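Local atomic coordinates of endo-pectate lyase (Erwinia chrysanthemi, PDB entry 3B4N), a protein that cleaves polygalacturonate by calcium-dependent beta-elimination and probably also acts, in an endo mode, on highly methyl-esterified pectins. Residues V49-T54 with E61-L66; N83-V88 with A102-P107; P306-E311 with E327-T332. One frame throughout, in Å; residues are numbered along the deposited sequence.

Contact 1: V49-T54 with E61-L66; sequences VYRGTT and ERIAVL. With EDO (1,2-ethanediol), chain I.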
loop_
_atom_site.group_PDB
_atom_site.type_symbol
_atom_site.label_atom_id
_atom_site.label_comp_id
_atom_site.label_asym_id
_atom_site.label_seq_id
_atom_site.Cartn_x
_atom_site.Cartn_y
_atom_site.Cartn_z
ATOM N N VAL A 49 0.457 18.099 10.228
ATOM C CA VAL A 49 0.274 17.077 11.247
ATOM C C VAL A 49 0.414 17.737 12.608
ATOM O O VAL A 49 1.363 18.475 12.849
ATOM C CB VAL A 49 1.331 15.957 11.136
ATOM C CG1 VAL A 49 1.027 14.848 12.139
ATOM C CG2 VAL A 49 1.357 15.404 9.717
ATOM N N TYR A 50 -0.552 17.473 13.482
ATOM C CA TYR A 50 -0.556 18.015 14.839
ATOM C C TYR A 50 -0.471 16.871 15.839
ATOM O O TYR A 50 -0.980 15.774 15.603
ATOM C CB TYR A 50 -1.830 18.824 15.079
ATOM C CG TYR A 50 -1.833 20.132 14.339
ATOM C CD1 TYR A 50 -1.361 21.297 14.948
ATOM C CD2 TYR A 50 -2.246 20.199 13.009
ATOM C CE1 TYR A 50 -1.293 22.494 14.254
ATOM C CE2 TYR A 50 -2.183 21.398 12.299
ATOM C CZ TYR A 50 -1.702 22.538 12.929
ATOM O OH TYR A 50 -1.606 23.720 12.228
ATOM N N ARG A 51 0.170 17.137 16.971
ATOM C CA ARG A 51 0.338 16.126 18.003
ATOM C C ARG A 51 0.254 16.757 19.386
ATOM O O ARG A 51 0.585 17.928 19.559
ATOM C CB ARG A 51 1.705 15.455 17.846
ATOM C CG ARG A 51 1.927 14.240 18.743
ATOM C CD ARG A 51 3.357 13.731 18.616
ATOM N NE ARG A 51 4.289 14.607 19.320
ATOM C CZ ARG A 51 5.604 14.604 19.149
ATOM N NH1 ARG A 51 6.165 13.761 18.289
ATOM N NH2 ARG A 51 6.360 15.458 19.827
ATOM N N GLY A 52 -0.193 15.965 20.353
ATOM C CA GLY A 52 -0.270 16.426 21.726
ATOM C C GLY A 52 -0.090 15.242 22.654
ATOM O O GLY A 52 -0.200 14.098 22.221
ATOM N N THR A 53 0.210 15.504 23.926
ATOM C CA THR A 53 0.362 14.418 24.887
ATOM C C THR A 53 -0.933 14.207 25.665
ATOM O O THR A 53 -0.994 13.364 26.565
ATOM C CB THR A 53 1.525 14.663 25.873
ATOM O OG1 THR A 53 1.384 15.957 26.466
ATOM C CG2 THR A 53 2.864 14.563 25.158
ATOM N N THR A 54 -1.961 14.980 25.312
ATOM C CA THR A 54 -3.283 14.837 25.917
ATOM C C THR A 54 -4.307 14.885 24.786
ATOM O O THR A 54 -3.982 15.251 23.654
ATOM C CB THR A 54 -3.619 15.946 26.953
ATOM O OG1 THR A 54 -3.975 17.158 26.283
ATOM C CG2 THR A 54 -2.428 16.193 27.872
ATOM N N GLU A 61 -0.052 20.697 18.863
ATOM C CA GLU A 61 0.917 21.549 18.214
ATOM C C GLU A 61 1.437 20.897 16.945
ATOM O O GLU A 61 1.548 19.678 16.858
ATOM C CB GLU A 61 2.040 21.884 19.179
ATOM C CG GLU A 61 1.535 22.799 20.283
ATOM C CD GLU A 61 2.637 23.361 21.138
ATOM O OE1 GLU A 61 3.635 23.849 20.563
ATOM O OE2 GLU A 61 2.493 23.325 22.379
ATOM N N ARG A 62 1.750 21.718 15.953
ATOM C CA ARG A 62 2.194 21.189 14.677
ATOM C C ARG A 62 3.576 20.551 14.726
ATOM O O ARG A 62 4.512 21.127 15.284
ATOM C CB ARG A 62 2.168 22.292 13.617
ATOM C CG ARG A 62 2.080 21.757 12.196
ATOM C CD ARG A 62 2.018 22.891 11.198
ATOM N NE ARG A 62 3.247 23.670 11.226
ATOM C CZ ARG A 62 3.358 24.894 10.722
ATOM N NH1 ARG A 62 2.311 25.479 10.152
ATOM N NH2 ARG A 62 4.513 25.534 10.800
ATOM N N ILE A 63 3.685 19.354 14.158
ATOM C CA ILE A 63 4.965 18.660 14.104
ATOM C C ILE A 63 5.463 18.517 12.673
ATOM O O ILE A 63 6.613 18.152 12.457
ATOM C CB ILE A 63 4.921 17.262 14.779
ATOM C CG1 ILE A 63 3.919 16.339 14.080
ATOM C CG2 ILE A 63 4.589 17.433 16.257
ATOM C CD1 ILE A 63 4.010 14.881 14.567
ATOM N N ALA A 64 4.608 18.811 11.691
ATOM C CA ALA A 64 5.035 18.722 10.300
ATOM C C ALA A 64 4.146 19.459 9.313
ATOM O O ALA A 64 2.949 19.612 9.533
ATOM C CB ALA A 64 5.147 17.243 9.871
ATOM N N VAL A 65 4.760 19.947 8.239
ATOM C CA VAL A 65 4.028 20.584 7.148
ATOM C C VAL A 65 4.396 19.703 5.957
ATOM O O VAL A 65 5.581 19.570 5.622
ATOM C CB VAL A 65 4.493 22.025 6.868
ATOM C CG1 VAL A 65 3.834 22.534 5.584
ATOM C CG2 VAL A 65 4.108 22.936 8.038
ATOM N N LEU A 66 3.384 19.109 5.327
ATOM C CA LEU A 66 3.588 18.193 4.207
ATOM C C LEU A 66 3.007 18.716 2.913
ATOM O O LEU A 66 2.194 19.638 2.918
ATOM C CB LEU A 66 2.933 16.846 4.525
ATOM C CG LEU A 66 3.280 16.258 5.899
ATOM C CD1 LEU A 66 2.442 15.021 6.153
ATOM C CD2 LEU A 66 4.774 15.942 5.970
HETATM C C1 EDO I . 7.094 23.045 12.854
HETATM O O1 EDO I . 6.081 24.180 12.999
HETATM C C2 EDO I . 6.485 21.705 12.435
HETATM O O2 EDO I . 5.609 21.954 11.164
#
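With CG anti to the carbonyl carbon (chi1 -72°), the Y50 ring swings across R62, whose CG is anti to its backbone N (chi1 -157°). One ring face thereby receives the R62 aliphatic chain in a CH-pi contact: R62 CG stands 4.1 Å from the Y50 ring centroid, displaced toward the rim. The flanking side chains, V49, R51 and A64, go to the other face of the hairpin. There V49 CG1 meets I63 CG1 at 3.8 Å and V49 CG2 meets L66 CD1, while I63 CG2 lies over the centre of the R51 guanidinium. Between these layers runs antiparallel pairing interrupted by a classic beta bulge, in which I63 and A64 both face V49. V49 O takes a firm bond from I63 N (2.8 Å) and a weak one from A64 N, and V49 N donates to A64 O. R51 and E61 close a reciprocal pair of backbone bonds. R62 NE and NH2 bind an ethanediol, probably from crystallisation. R62 NH1 and Y50 OH both reach E48, and R51 pairs with D75. Strand 61-66 is one outer strand of the sheet, strand 85-92 lies beyond 44-52, and I63, A64 and L66 rest on F73 of strand 72-75.

Contact 2: N83-V88 with A102-P107; sequences NYWYWV and AVTTAP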
loop_
_atom_site.group_PDB
_atom_site.type_symbol
_atom_site.label_atom_id
_atom_site.label_comp_id
_atom_site.label_asym_id
_atom_site.label_seq_id
_atom_site.Cartn_x
_atom_site.Cartn_y
_atom_site.Cartn_z
ATOM N N ASN A 83 1.784 9.090 26.144
ATOM C CA ASN A 83 0.791 8.714 25.150
ATOM C C ASN A 83 0.642 9.934 24.258
ATOM O O ASN A 83 0.828 11.067 24.709
ATOM C CB ASN A 83 -0.545 8.381 25.812
ATOM C CG ASN A 83 -0.590 6.962 26.339
ATOM O OD1 ASN A 83 -0.956 6.727 27.486
ATOM N ND2 ASN A 83 -0.223 6.005 25.492
ATOM N N TYR A 84 0.328 9.706 22.987
ATOM C CA TYR A 84 0.172 10.812 22.053
ATOM C C TYR A 84 -1.139 10.771 21.293
ATOM O O TYR A 84 -1.713 9.708 21.061
ATOM C CB TYR A 84 1.319 10.823 21.038
ATOM C CG TYR A 84 2.672 11.022 21.670
ATOM C CD1 TYR A 84 3.390 9.942 22.171
ATOM C CD2 TYR A 84 3.223 12.296 21.790
ATOM C CE1 TYR A 84 4.627 10.126 22.778
ATOM C CE2 TYR A 84 4.461 12.492 22.400
ATOM C CZ TYR A 84 5.153 11.400 22.887
ATOM O OH TYR A 84 6.379 11.582 23.481
ATOM N N TRP A 85 -1.604 11.959 20.928
ATOM C CA TRP A 85 -2.807 12.132 20.126
ATOM C C TRP A 85 -2.340 12.879 18.885
ATOM O O TRP A 85 -1.495 13.789 18.964
ATOM C CB TRP A 85 -3.860 12.971 20.854
ATOM C CG TRP A 85 -4.694 12.194 21.816
ATOM C CD1 TRP A 85 -5.974 11.760 21.629
ATOM C CD2 TRP A 85 -4.290 11.722 23.101
ATOM N NE1 TRP A 85 -6.393 11.039 22.720
ATOM C CE2 TRP A 85 -5.379 10.999 23.641
ATOM C CE3 TRP A 85 -3.114 11.838 23.851
ATOM C CZ2 TRP A 85 -5.325 10.391 24.898
ATOM C CZ3 TRP A 85 -3.058 11.233 25.105
ATOM C CH2 TRP A 85 -4.163 10.518 25.613
ATOM N N TYR A 86 -2.881 12.475 17.741
ATOM C CA TYR A 86 -2.555 13.089 16.463
ATOM C C TYR A 86 -3.799 13.518 15.706
ATOM O O TYR A 86 -4.862 12.928 15.846
ATOM C CB TYR A 86 -1.814 12.098 15.567
ATOM C CG TYR A 86 -0.456 11.667 16.051
ATOM C CD1 TYR A 86 0.694 12.357 15.674
ATOM C CD2 TYR A 86 -0.318 10.531 16.843
ATOM C CE1 TYR A 86 1.963 11.911 16.071
ATOM C CE2 TYR A 86 0.928 10.082 17.244
ATOM C CZ TYR A 86 2.061 10.771 16.856
ATOM O OH TYR A 86 3.296 10.323 17.253
ATOM N N TRP A 87 -3.632 14.560 14.900
ATOM C CA TRP A 87 -4.681 15.078 14.019
ATOM C C TRP A 87 -3.965 15.497 12.745
ATOM O O TRP A 87 -2.802 15.895 12.776
ATOM C CB TRP A 87 -5.340 16.350 14.559
ATOM C CG TRP A 87 -6.179 16.200 15.770
ATOM C CD1 TRP A 87 -7.540 16.095 15.824
ATOM C CD2 TRP A 87 -5.720 16.191 17.122
ATOM N NE1 TRP A 87 -7.957 16.031 17.130
ATOM C CE2 TRP A 87 -6.859 16.088 17.949
ATOM C CE3 TRP A 87 -4.451 16.258 17.717
ATOM C CZ2 TRP A 87 -6.771 16.055 19.343
ATOM C CZ3 TRP A 87 -4.361 16.227 19.108
ATOM C CH2 TRP A 87 -5.518 16.126 19.903
ATOM N N VAL A 88 -4.658 15.408 11.619
ATOM C CA VAL A 88 -4.104 15.867 10.355
ATOM C C VAL A 88 -5.071 16.920 9.820
ATOM O O VAL A 88 -6.285 16.705 9.754
ATOM C CB VAL A 88 -3.938 14.726 9.330
ATOM C CG1 VAL A 88 -3.668 15.307 7.941
ATOM C CG2 VAL A 88 -2.776 13.833 9.746
ATOM N N ALA A 102 -9.272 12.551 15.798
ATOM C CA ALA A 102 -8.035 12.333 16.524
ATOM C C ALA A 102 -7.772 10.827 16.610
ATOM O O ALA A 102 -8.708 10.023 16.588
ATOM C CB ALA A 102 -8.154 12.900 17.937
ATOM N N VAL A 103 -6.499 10.456 16.664
ATOM C CA VAL A 103 -6.115 9.063 16.873
ATOM C C VAL A 103 -5.122 9.123 18.027
ATOM O O VAL A 103 -4.490 10.159 18.255
ATOM C CB VAL A 103 -5.446 8.405 15.651
ATOM C CG1 VAL A 103 -6.447 8.292 14.513
ATOM C CG2 VAL A 103 -4.218 9.186 15.240
ATOM N N THR A 104 -4.976 8.025 18.757
ATOM C CA THR A 104 -4.080 8.038 19.901
ATOM C C THR A 104 -3.402 6.703 20.146
ATOM O O THR A 104 -3.897 5.656 19.731
ATOM C CB THR A 104 -4.859 8.424 21.173
ATOM O OG1 THR A 104 -3.965 8.477 22.288
ATOM C CG2 THR A 104 -5.947 7.396 21.466
ATOM N N THR A 105 -2.263 6.763 20.828
ATOM C CA THR A 105 -1.513 5.564 21.177
ATOM C C THR A 105 -2.057 5.022 22.497
ATOM O O THR A 105 -1.741 3.898 22.893
ATOM C CB THR A 105 -0.017 5.874 21.388
ATOM O OG1 THR A 105 0.121 6.839 22.439
ATOM C CG2 THR A 105 0.616 6.415 20.119
ATOM N N ALA A 106 -2.874 5.824 23.175
ATOM C CA ALA A 106 -3.442 5.426 24.461
ATOM C C ALA A 106 -4.342 4.201 24.337
ATOM O O ALA A 106 -5.261 4.171 23.516
ATOM C CB ALA A 106 -4.213 6.589 25.072
ATOM N N PRO A 107 -4.078 3.166 25.153
ATOM C CA PRO A 107 -4.826 1.903 25.185
ATOM C C PRO A 107 -6.325 2.057 25.448
ATOM O O PRO A 107 -6.859 3.172 25.272
ATOM C CB PRO A 107 -4.127 1.121 26.294
ATOM C CG PRO A 107 -2.710 1.603 26.191
ATOM C CD PRO A 107 -2.906 3.092 26.043
#
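N83 opens the contact with its side-chain amide: ND2 donates to T105 OG1 (3.2 Å), which lies near the amide plane, while N83 CG rests against A106 CB. The same hydroxyl oxygen accepts from Y84 N at 2.9 Å, so two N-H groups converge on T105 OG1, which chi1 of 59° sets between its own backbone N and carbonyl carbon. Y84 O is also doubly bound. T105 N approaches it nearly in line with the carbonyl, and T104 OG1 donates from above the carbonyl plane, 2.8 Å from Y84 O. T104 OG1 in turn accepts from A106 N, forming an ST turn where the strand ends. W85 pairs with T104 in a non-hydrogen-bonded position, and the two side chains run side by side. T104 CB sits over the five-membered ring of W85, 3.5 Å from its centroid, in a CH-pi contact, while A106 CB touches W85 CZ2 at 4.0 Å. Y86 and V103 form the hydrogen-bonded pair through both N-H groups, and Y86 CB packs on V103 CG2 on the face away from the tryptophans. At W87 the indole lies over A102 CB, which comes within 3.2 Å of W87 NE1. This hairpin of strands 85-92 and 97-104 forms one edge of the antiparallel sheet: strand 44-52 pairs with the other side of 85-92, and Y86 and V103 pack on L35 of strand 32-39.

Contact 3: P306-E311 with E327-T332; sequences PPVCEE and EKWDTT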
loop_
_atom_site.group_PDB
_atom_site.type_symbol
_atom_site.label_atom_id
_atom_site.label_comp_id
_atom_site.label_asym_id
_atom_site.label_seq_id
_atom_site.Cartn_x
_atom_site.Cartn_y
_atom_site.Cartn_z
ATOM N N PRO A 306 17.824 -2.417 -2.624
ATOM C CA PRO A 306 17.438 -3.603 -3.391
ATOM C C PRO A 306 17.258 -3.316 -4.872
ATOM O O PRO A 306 17.183 -2.164 -5.284
ATOM C CB PRO A 306 16.108 -3.972 -2.760
ATOM C CG PRO A 306 15.479 -2.608 -2.605
ATOM C CD PRO A 306 16.633 -1.743 -2.076
ATOM N N PRO A 307 17.229 -4.370 -5.701
ATOM C CA PRO A 307 17.026 -4.147 -7.132
ATOM C C PRO A 307 15.596 -3.605 -7.234
ATOM O O PRO A 307 14.721 -4.003 -6.456
ATOM C CB PRO A 307 17.186 -5.546 -7.735
ATOM C CG PRO A 307 16.930 -6.474 -6.600
ATOM C CD PRO A 307 17.532 -5.782 -5.412
ATOM N N VAL A 308 15.355 -2.690 -8.162
ATOM C CA VAL A 308 14.025 -2.105 -8.286
ATOM C C VAL A 308 13.169 -2.869 -9.293
ATOM O O VAL A 308 12.297 -3.642 -8.897
ATOM C CB VAL A 308 14.151 -0.600 -8.628
ATOM C CG1 VAL A 308 12.781 0.034 -8.813
ATOM C CG2 VAL A 308 14.899 0.098 -7.490
ATOM N N CYS A 309 13.427 -2.695 -10.580
ATOM C CA CYS A 309 12.639 -3.400 -11.591
ATOM C C CYS A 309 13.428 -4.567 -12.151
ATOM O O CYS A 309 14.558 -4.402 -12.602
ATOM C CB CYS A 309 12.268 -2.443 -12.721
ATOM S SG CYS A 309 11.095 -3.072 -13.973
ATOM N N GLU A 310 12.840 -5.755 -12.108
ATOM C CA GLU A 310 13.502 -6.938 -12.640
ATOM C C GLU A 310 12.651 -7.527 -13.745
ATOM O O GLU A 310 11.419 -7.562 -13.644
ATOM C CB GLU A 310 13.724 -7.981 -11.541
ATOM C CG GLU A 310 14.660 -7.502 -10.433
ATOM C CD GLU A 310 14.896 -8.544 -9.366
ATOM O OE1 GLU A 310 13.918 -9.163 -8.905
ATOM O OE2 GLU A 310 16.069 -8.742 -8.983
ATOM N N GLU A 311 13.314 -7.968 -14.809
ATOM C CA GLU A 311 12.635 -8.574 -15.952
ATOM C C GLU A 311 12.681 -10.090 -15.847
ATOM O O GLU A 311 13.695 -10.663 -15.435
ATOM C CB GLU A 311 13.278 -8.106 -17.260
ATOM C CG GLU A 311 12.945 -6.650 -17.562
ATOM C CD GLU A 311 13.573 -6.110 -18.830
ATOM O OE1 GLU A 311 13.251 -4.956 -19.184
ATOM O OE2 GLU A 311 14.383 -6.811 -19.474
ATOM N N GLU A 327 17.832 -7.142 -12.849
ATOM C CA GLU A 327 17.422 -5.754 -12.678
ATOM C C GLU A 327 17.788 -4.939 -13.909
ATOM O O GLU A 327 18.886 -5.075 -14.458
ATOM C CB GLU A 327 18.087 -5.138 -11.449
ATOM C CG GLU A 327 17.815 -3.643 -11.321
ATOM C CD GLU A 327 18.350 -3.047 -10.035
ATOM O OE1 GLU A 327 19.410 -3.503 -9.562
ATOM O OE2 GLU A 327 17.714 -2.108 -9.506
ATOM N N LYS A 328 16.861 -4.089 -14.332
ATOM C CA LYS A 328 17.048 -3.254 -15.509
ATOM C C LYS A 328 16.641 -1.816 -15.237
ATOM O O LYS A 328 15.798 -1.542 -14.371
ATOM C CB LYS A 328 16.190 -3.764 -16.668
ATOM C CG LYS A 328 16.326 -5.242 -16.982
ATOM C CD LYS A 328 17.704 -5.587 -17.515
ATOM C CE LYS A 328 17.749 -7.050 -17.924
ATOM N NZ LYS A 328 19.100 -7.459 -18.403
ATOM N N TRP A 329 17.234 -0.905 -16.000
ATOM C CA TRP A 329 16.926 0.514 -15.905
ATOM C C TRP A 329 16.692 1.035 -17.306
ATOM O O TRP A 329 17.372 0.629 -18.247
ATOM C CB TRP A 329 18.083 1.310 -15.301
ATOM C CG TRP A 329 18.476 0.908 -13.932
ATOM C CD1 TRP A 329 19.442 0.010 -13.590
ATOM C CD2 TRP A 329 17.933 1.404 -12.706
ATOM N NE1 TRP A 329 19.543 -0.081 -12.227
ATOM C CE2 TRP A 329 18.626 0.764 -11.656
ATOM C CE3 TRP A 329 16.926 2.330 -12.392
ATOM C CZ2 TRP A 329 18.350 1.017 -10.311
ATOM C CZ3 TRP A 329 16.649 2.583 -11.052
ATOM C CH2 TRP A 329 17.360 1.927 -10.028
ATOM N N ASP A 330 15.723 1.927 -17.443
ATOM C CA ASP A 330 15.419 2.550 -18.719
ATOM C C ASP A 330 15.297 1.595 -19.905
ATOM O O ASP A 330 15.929 1.791 -20.946
ATOM C CB ASP A 330 16.477 3.615 -19.015
ATOM C CG ASP A 330 16.591 4.641 -17.899
ATOM O OD1 ASP A 330 15.586 5.331 -17.632
ATOM O OD2 ASP A 330 17.675 4.750 -17.285
ATOM N N THR A 331 14.499 0.546 -19.743
ATOM C CA THR A 331 14.266 -0.388 -20.839
ATOM C C THR A 331 12.788 -0.293 -21.212
ATOM O O THR A 331 12.012 0.400 -20.545
ATOM C CB THR A 331 14.582 -1.847 -20.448
ATOM O OG1 THR A 331 13.687 -2.267 -19.404
ATOM C CG2 THR A 331 16.021 -1.977 -19.981
ATOM N N THR A 332 12.398 -0.977 -22.281
ATOM C CA THR A 332 11.015 -0.972 -22.733
ATOM C C THR A 332 10.058 -1.413 -21.629
ATOM O O THR A 332 9.007 -0.808 -21.421
ATOM C CB THR A 332 10.835 -1.932 -23.931
ATOM O OG1 THR A 332 11.648 -1.484 -25.023
ATOM C CG2 THR A 332 9.373 -1.992 -24.370
HETATM O O HOH W 1 18.467 -0.820 -7.310
HETATM O O HOH W 2 15.552 -1.044 -11.646
#
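E327 reaches back across P307 to the backbone of V308, and its carboxylate carries much of the polar contact. V308 N donates to E327 OE2 (2.8 Å) from well above the carboxylate plane, 58° out of it. CG lies anti to the backbone N of E327 (chi1 173°) and the chain beyond is extended, which carries the carboxylate to P307, where E327 OE1 meets P307 CB at 3.5 Å. Two waters add to the grip on OE2. One donates to it and to P306 O; the other accepts from C309 N and donates to K328 O as well as, at 3.2 Å, to E327 OE2. One direct bond and two water bonds thus meet at this oxygen, which would favour a charged carboxylate. The second water also lies over the centre of one face of the W329 indole, whose CH2 touches V308 CG2.

C309 O accepts from K328 N at 2.9 Å, nearly in line with the carbonyl, and E327 CA approaches the same oxygen. E310 and E327 form an antiparallel, non-hydrogen-bonded pair, through which strand 323-327 adds an antiparallel edge to strand 309-313, the last parallel strand of one sheet of the right-handed parallel beta-helix. The C309-C334 disulfide links this strand to strand 334-336, which belongs to a neighbouring wall of the helix.

Farther along, E311 and T331 meet tip to tip: T331 OG1 donates to E311 OE1 at 2.7 Å, nearly along the C-O axis, and itself accepts from C334 N. The other oxygen, E311 OE2, is held in a salt bridge by R285. K328 crosses the E311 chain at about a right angle and packs its CG 3.4 Å from E311 CD, yet K328 NZ and E311 OE2 remain 4.9 Å apart.

From the N terminus, contact 1 closes first, across the loop between strands 44-52 and 61-66. Contact 2 follows once the chain has passed through strand 72-75, closing the hairpin of strands 85-92 and 97-104. The two are in series, neither nested nor crossed, yet touch because strands 44-52 and 85-92 are neighbours: Y50 N lies 2.8 Å from W87 O, probably hydrogen-bonded, and T53 and T54 pack on W85. Together they span the four-stranded N-terminal sheet. After the intervening coils of the beta-helix, contact 3 closes the 15-residue connection that carries strand 323-327 back against strand 309-313 near the C terminus, its centre about 40 Å from that of contact 2.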